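Local coordinates for protein glycoside Hydrolase (Bacteroides uniformis, PDB 5TA0) that probably hydrolyses agarose-type galactan chains, as a GH86 glycoside hydrolase, and is held here as an engineered variant in complex with neoagarooctaose, at residues 521-526 / 641-646; 35-40 / 422-427. One frame throughout, in Å; residues are numbered along the deposited sequence.

The two interactions have centres about 11 Å apart, on the same side of the chain's centre. Along the chain they come in series: 35-40 pairs with 422-427, and only later does 521-526 meet 641-646. Interaction 1 joins two neighbouring strands of the five-strand sheet, 523-538 and 631-642. Interaction 2 links the edge strand of that sheet, 34-37, to strand 423-429 of the nine-strand sheet. Met-525 ties the two together. Met-525 O lies 2.9 Å from Lys-36 N, a probable hydrogen bond, and Met-525 CE packs on the His-35 ring. N-terminal residues and both beta-rich parts beyond the barrel are thereby joined at one junction.

Interaction 1 of 2, residues 521-526 / 641-646; sequences INETME and NFSNNI. With EDO (1,2-ethanediol), chain Q; EDO (1,2-ethanediol), chain R; SO4 (sulfate ion), chain D.
Glu-523 meets Ser-643 and Asn-644 just past the end of strand 631-642. Glu-523 CB lies 3.4 Å from Ser-643 OG. Glu-523 CG slides past Ile-646 CG2, 4.0 Å away. The chain then bends at chi2 (-69°), which carries the carboxylate over to Ser-643 and Asn-644. There OE1 takes two hydrogen bonds. Ser-643 OG donates to the anti lone pair of Glu-523 OE1 at 2.6 Å. Asn-644 ND2 donates to the syn lone pair of Glu-523 OE1 at 2.9 Å, with amide and carboxylate planes nearly perpendicular (87°). Asn-644 has two conformers, so this second bond may be partial. Ser-643 N donates to Thr-524 O at 2.9 Å, which carries the pairing past the strand end. Beside it, Ser-643 OG accepts from Thr-524 N, almost straight (173°). Further along, Met-525 CG lies at the edge of the Phe-642 ring, 3.7 Å from Phe-642 CE1, and SD is at that edge too, a Met-aromatic contact in the conformer described. Glu-526 N to Asn-641 O (2.8 Å) and Asn-641 N to Glu-526 O close the hydrogen-bonded pair; the Asn-641 amide turns elsewhere, to Tyr-612 and Lys-553. This is an antiparallel beta ladder whose end is closed by hydrogen bonds from Ser-643 and Asn-644 to Glu-523.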
loop_
_atom_site.group_PDB
_atom_site.type_symbol
_atom_site.label_atom_id
_atom_site.label_comp_id
_atom_site.label_asym_id
_atom_site.label_seq_id
_atom_site.Cartn_x
_atom_site.Cartn_y
_atom_site.Cartn_z
ATOM N N ILE A 521 -6.563 -25.274 14.843
ATOM C CA ILE A 521 -6.218 -23.979 15.421
ATOM C C ILE A 521 -7.008 -23.884 16.712
ATOM O O ILE A 521 -8.230 -23.819 16.649
ATOM C CB ILE A 521 -6.542 -22.814 14.453
ATOM C CG1 ILE A 521 -5.741 -22.991 13.140
ATOM C CG2 ILE A 521 -6.231 -21.471 15.116
ATOM C CD1 ILE A 521 -6.000 -21.929 12.083
ATOM N N ASN A 522 -6.306 -23.891 17.847
ATOM C CA ASN A 522 -6.954 -24.020 19.161
ATOM C C ASN A 522 -6.579 -22.957 20.183
ATOM O O ASN A 522 -6.975 -23.067 21.338
ATOM C CB ASN A 522 -6.680 -25.431 19.740
ATOM C CG ASN A 522 -5.206 -25.775 19.811
ATOM O OD1 ASN A 522 -4.318 -24.919 19.790
ATOM N ND2 ASN A 522 -4.927 -27.078 19.889
ATOM N N GLU A 523 -5.807 -21.950 19.774
ATOM C CA GLU A 523 -5.459 -20.822 20.635
ATOM C C GLU A 523 -5.596 -19.555 19.786
ATOM O O GLU A 523 -5.632 -19.618 18.560
ATOM C CB GLU A 523 -4.047 -20.931 21.186
ATOM C CG GLU A 523 -3.765 -22.198 21.988
ATOM C CD GLU A 523 -4.495 -22.268 23.310
ATOM O OE1 GLU A 523 -5.167 -21.309 23.738
ATOM O OE2 GLU A 523 -4.372 -23.332 23.971
ATOM N N THR A 524 -5.679 -18.433 20.480
ATOM C CA THR A 524 -5.744 -17.110 19.853
ATOM C C THR A 524 -4.733 -16.147 20.470
ATOM O O THR A 524 -4.622 -16.025 21.705
ATOM C CB THR A 524 -7.151 -16.519 19.998
ATOM O OG1 THR A 524 -8.076 -17.366 19.323
ATOM C CG2 THR A 524 -7.259 -15.126 19.377
ATOM N N MET A 525 -4.029 -15.422 19.599
ATOM C CA MET A 525 -3.240 -14.248 19.974
ATOM C C MET A 525 -3.976 -13.063 19.370
ATOM O O MET A 525 -4.143 -12.997 18.135
ATOM C CB MET A 525 -1.825 -14.314 19.424
ATOM C CG MET A 525 -0.995 -13.089 19.771
ATOM S SD MET A 525 0.636 -13.095 19.019
ATOM C CE MET A 525 0.220 -12.814 17.288
ATOM N N GLU A 526 -4.476 -12.179 20.231
ATOM C CA GLU A 526 -5.141 -10.971 19.782
ATOM C C GLU A 526 -4.215 -9.791 19.895
ATOM O O GLU A 526 -3.729 -9.444 20.977
ATOM C CB GLU A 526 -6.412 -10.691 20.585
ATOM C CG GLU A 526 -7.139 -9.480 20.065
ATOM C CD GLU A 526 -8.523 -9.307 20.642
ATOM O OE1 GLU A 526 -8.995 -10.208 21.381
ATOM O OE2 GLU A 526 -9.132 -8.254 20.321
ATOM N N ASN A 641 -2.153 -10.280 23.199
ATOM C CA ASN A 641 -2.737 -11.026 24.318
ATOM C C ASN A 641 -3.055 -12.462 23.932
ATOM O O ASN A 641 -3.642 -12.710 22.883
ATOM C CB ASN A 641 -3.997 -10.309 24.800
ATOM C CG ASN A 641 -3.679 -9.036 25.559
ATOM O OD1 ASN A 641 -2.524 -8.782 25.895
ATOM N ND2 ASN A 641 -4.700 -8.252 25.858
ATOM N N PHE A 642 -2.698 -13.398 24.806
ATOM C CA PHE A 642 -2.837 -14.814 24.525
ATOM C C PHE A 642 -4.079 -15.410 25.199
ATOM O O PHE A 642 -4.534 -14.921 26.255
ATOM C CB PHE A 642 -1.579 -15.560 24.983
ATOM C CG PHE A 642 -0.284 -14.986 24.461
ATOM C CD1 PHE A 642 -0.229 -14.291 23.259
ATOM C CD2 PHE A 642 0.886 -15.166 25.171
ATOM C CE1 PHE A 642 0.968 -13.795 22.786
ATOM C CE2 PHE A 642 2.087 -14.661 24.704
ATOM C CZ PHE A 642 2.130 -13.978 23.505
ATOM N N SER A 643 -4.648 -16.438 24.573
ATOM C CA SER A 643 -5.796 -17.168 25.161
ATOM C C SER A 643 -5.392 -18.074 26.319
ATOM O O SER A 643 -6.238 -18.377 27.179
ATOM C CB SER A 643 -6.528 -17.976 24.094
ATOM O OG SER A 643 -5.619 -18.774 23.337
ATOM N N ASN A 644 -4.142 -18.528 26.318
ATOM C CA ASN A 644 -3.583 -19.339 27.395
ATOM C C ASN A 644 -2.074 -19.082 27.456
ATOM O O ASN A 644 -1.552 -18.229 26.720
ATOM C CB ASN A 644 -3.883 -20.826 27.139
ATOM C CG ASN A 644 -5.310 -21.208 27.484
ATOM O OD1 ASN A 644 -5.725 -21.138 28.644
ATOM N ND2 ASN A 644 -6.073 -21.605 26.473
ATOM N N ASN A 645 -1.375 -19.794 28.338
ATOM C CA ASN A 645 0.078 -19.715 28.445
ATOM C C ASN A 645 0.754 -20.423 27.268
ATOM O O ASN A 645 1.354 -21.500 27.442
ATOM C CB ASN A 645 0.500 -20.361 29.776
ATOM C CG ASN A 645 1.962 -20.141 30.117
ATOM O OD1 ASN A 645 2.719 -19.495 29.386
ATOM N ND2 ASN A 645 2.373 -20.699 31.255
ATOM N N ILE A 646 0.693 -19.824 26.076
ATOM C CA ILE A 646 1.228 -20.488 24.875
ATOM C C ILE A 646 2.759 -20.522 24.804
ATOM O O ILE A 646 3.320 -21.325 24.055
ATOM C CB ILE A 646 0.675 -19.903 23.556
ATOM C CG1 ILE A 646 1.192 -18.487 23.291
ATOM C CG2 ILE A 646 -0.846 -19.934 23.535
ATOM C CD1 ILE A 646 1.449 -18.258 21.815
HETATM C C1 EDO Q . -6.946 -12.795 24.463
HETATM O O1 EDO Q . -6.824 -13.615 25.628
HETATM C C2 EDO Q . -6.999 -13.707 23.253
HETATM O O2 EDO Q . -8.167 -14.518 23.396
HETATM C C1 EDO R . -9.061 -20.756 18.594
HETATM O O1 EDO R . -8.522 -19.906 17.578
HETATM C C2 EDO R . -10.529 -20.414 18.822
HETATM O O2 EDO R . -10.770 -20.242 20.222
HETATM S S SO4 D . -11.509 -16.106 19.380
HETATM O O1 SO4 D . -12.661 -16.945 19.730
HETATM O O2 SO4 D . -10.606 -15.987 20.532
HETATM O O3 SO4 D . -10.749 -16.798 18.337
HETATM O O4 SO4 D . -12.052 -14.831 18.956
#

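Interaction 2 of 2, residues 35-40 / 422-427; sequences HKLGDV and GTRVET. With SO4 (sulfate ion), chain D.
The guanidinium of Arg-424 lies flat on the imidazole of His-35. Their planes are 14° apart and their centres 3.6 Å. NH1 sits over the middle of the ring, and Arg-424 CZ is 3.4 Å from His-35 CE1. The two side chains run side by side and point the same way. His-35 has CG anti to the backbone N (chi1 -176°), as has Arg-424, whose chain stays extended to NE. Both side chains therefore run out from their strands alongside each other, which lets the flat groups overlap. Leu-37 CD2 touches the guanidinium at its edge, 4.3 Å from Arg-424 NH1. The backbones share one hydrogen bond, from His-35 N to Arg-424 O at 2.8 Å, with the donor well above the carbonyl plane.

Polar groups in this buried stack are held from outside it. Asp-437 makes a salt bridge to Arg-424 NE and probably offsets its charge. His-35 NE2 is hydrogen-bonded to Glu-527. Water 1 accepts from Arg-424 NH1 at 3.2 Å and donates to His-35 O and Val-40 O. Water 2 bridges His-35 ND1 (2.8 Å) and Thr-427 N. A leucine in place of Arg-424 would probably leave Asp-437 without its charged mate, uncover one face of the His-35 ring and cost water 1 a donor.

Past the stack, Leu-37 to Val-40 form a type II' turn, with Gly-38 at its positive-phi position. The contact is a buried arginine-histidine stack between strands of two different beta sheets, with the axes of 35-37 and 423-427 at 111°.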
loop_
_atom_site.group_PDB
_atom_site.type_symbol
_atom_site.label_atom_id
_atom_site.label_comp_id
_atom_site.label_asym_id
_atom_site.label_seq_id
_atom_site.Cartn_x
_atom_site.Cartn_y
_atom_site.Cartn_z
ATOM N N HIS A 35 -3.806 -15.493 14.767
ATOM C CA HIS A 35 -3.429 -14.079 14.977
ATOM C C HIS A 35 -4.601 -13.211 14.532
ATOM O O HIS A 35 -4.835 -13.049 13.341
ATOM C CB HIS A 35 -2.161 -13.761 14.188
ATOM C CG HIS A 35 -1.634 -12.361 14.394
ATOM N ND1 HIS A 35 -0.350 -12.012 14.039
ATOM C CD2 HIS A 35 -2.192 -11.238 14.923
ATOM C CE1 HIS A 35 -0.146 -10.742 14.318
ATOM N NE2 HIS A 35 -1.245 -10.243 14.851
ATOM N N LYS A 36 -5.335 -12.685 15.505
ATOM C CA LYS A 36 -6.499 -11.828 15.275
ATOM C C LYS A 36 -6.076 -10.374 15.420
ATOM O O LYS A 36 -5.304 -10.033 16.320
ATOM C CB LYS A 36 -7.602 -12.148 16.296
ATOM C CG LYS A 36 -8.910 -11.416 16.043
ATOM C CD LYS A 36 -10.071 -12.015 16.826
ATOM C CE LYS A 36 -9.826 -11.910 18.316
ATOM N NZ LYS A 36 -11.063 -12.283 19.044
ATOM N N LEU A 37 -6.595 -9.527 14.543
ATOM C CA LEU A 37 -6.313 -8.084 14.586
ATOM C C LEU A 37 -7.603 -7.392 14.253
ATOM O O LEU A 37 -8.089 -7.479 13.138
ATOM C CB LEU A 37 -5.197 -7.755 13.600
ATOM C CG LEU A 37 -4.778 -6.293 13.464
ATOM C CD1 LEU A 37 -4.335 -5.668 14.779
ATOM C CD2 LEU A 37 -3.682 -6.147 12.418
ATOM N N GLY A 38 -8.217 -6.740 15.241
ATOM C CA GLY A 38 -9.583 -6.250 15.073
ATOM C C GLY A 38 -10.495 -7.436 14.835
ATOM O O GLY A 38 -10.418 -8.437 15.548
ATOM N N ASP A 39 -11.317 -7.360 13.790
ATOM C CA ASP A 39 -12.134 -8.509 13.359
ATOM C C ASP A 39 -11.506 -9.242 12.168
ATOM O O ASP A 39 -12.169 -10.047 11.517
ATOM C CB ASP A 39 -13.595 -8.099 13.071
ATOM C CG ASP A 39 -13.708 -7.063 11.983
ATOM O OD1 ASP A 39 -12.745 -6.905 11.200
ATOM O OD2 ASP A 39 -14.766 -6.397 11.888
ATOM N N VAL A 40 -10.239 -8.985 11.882
ATOM C CA VAL A 40 -9.579 -9.659 10.764
ATOM C C VAL A 40 -8.786 -10.842 11.263
ATOM O O VAL A 40 -7.894 -10.716 12.107
ATOM C CB VAL A 40 -8.629 -8.732 9.984
ATOM C CG1 VAL A 40 -8.025 -9.502 8.809
ATOM C CG2 VAL A 40 -9.362 -7.506 9.479
ATOM N N GLY A 422 -6.158 -18.171 3.890
ATOM C CA GLY A 422 -6.517 -18.886 5.089
ATOM C C GLY A 422 -6.466 -18.039 6.340
ATOM O O GLY A 422 -6.351 -16.801 6.275
ATOM N N THR A 423 -6.545 -18.715 7.483
ATOM C CA THR A 423 -6.590 -18.063 8.793
ATOM C C THR A 423 -5.166 -17.726 9.216
ATOM O O THR A 423 -4.265 -18.590 9.178
ATOM C CB THR A 423 -7.235 -18.997 9.839
ATOM O OG1 THR A 423 -8.594 -19.248 9.451
ATOM C CG2 THR A 423 -7.174 -18.420 11.216
ATOM N N ARG A 424 -4.939 -16.467 9.600
ATOM C CA ARG A 424 -3.623 -16.033 10.010
ATOM C C ARG A 424 -3.226 -16.698 11.316
ATOM O O ARG A 424 -4.044 -16.765 12.250
ATOM C CB ARG A 424 -3.601 -14.522 10.193
ATOM C CG ARG A 424 -2.216 -13.898 10.269
ATOM C CD ARG A 424 -2.319 -12.391 10.393
ATOM N NE ARG A 424 -1.020 -11.749 10.441
ATOM C CZ ARG A 424 -0.797 -10.546 10.968
ATOM N NH1 ARG A 424 -1.791 -9.847 11.512
ATOM N NH2 ARG A 424 0.437 -10.059 10.998
ATOM N N VAL A 425 -1.968 -17.118 11.401
ATOM C CA VAL A 425 -1.434 -17.723 12.607
ATOM C C VAL A 425 -0.153 -17.037 13.010
ATOM O O VAL A 425 0.518 -16.370 12.192
ATOM C CB VAL A 425 -1.263 -19.267 12.496
ATOM C CG1 VAL A 425 -2.618 -19.925 12.368
ATOM C CG2 VAL A 425 -0.334 -19.638 11.331
ATOM N N GLU A 426 0.203 -17.189 14.271
ATOM C CA GLU A 426 1.361 -16.501 14.815
ATOM C C GLU A 426 2.695 -16.967 14.250
ATOM O O GLU A 426 2.955 -18.167 14.155
ATOM C CB GLU A 426 1.407 -16.656 16.325
ATOM C CG GLU A 426 2.480 -15.774 16.921
ATOM C CD GLU A 426 2.954 -16.171 18.280
ATOM O OE1 GLU A 426 2.657 -17.270 18.782
ATOM O OE2 GLU A 426 3.668 -15.314 18.841
ATOM N N THR A 427 3.547 -15.998 13.930
ATOM C CA THR A 427 4.945 -16.242 13.598
ATOM C C THR A 427 5.803 -15.286 14.401
ATOM O O THR A 427 5.358 -14.206 14.758
ATOM C CB THR A 427 5.245 -16.041 12.103
ATOM O OG1 THR A 427 4.916 -14.692 11.719
ATOM C CG2 THR A 427 4.491 -17.037 11.264
HETATM S S SO4 D . -11.509 -16.106 19.380
HETATM O O1 SO4 D . -12.661 -16.945 19.730
HETATM O O2 SO4 D . -10.606 -15.987 20.532
HETATM O O3 SO4 D . -10.749 -16.798 18.337
HETATM O O4 SO4 D . -12.052 -14.831 18.956
HETATM O O HOH W 1 -4.816 -10.731 11.652
HETATM O O HOH W 2 2.166 -13.126 13.864
#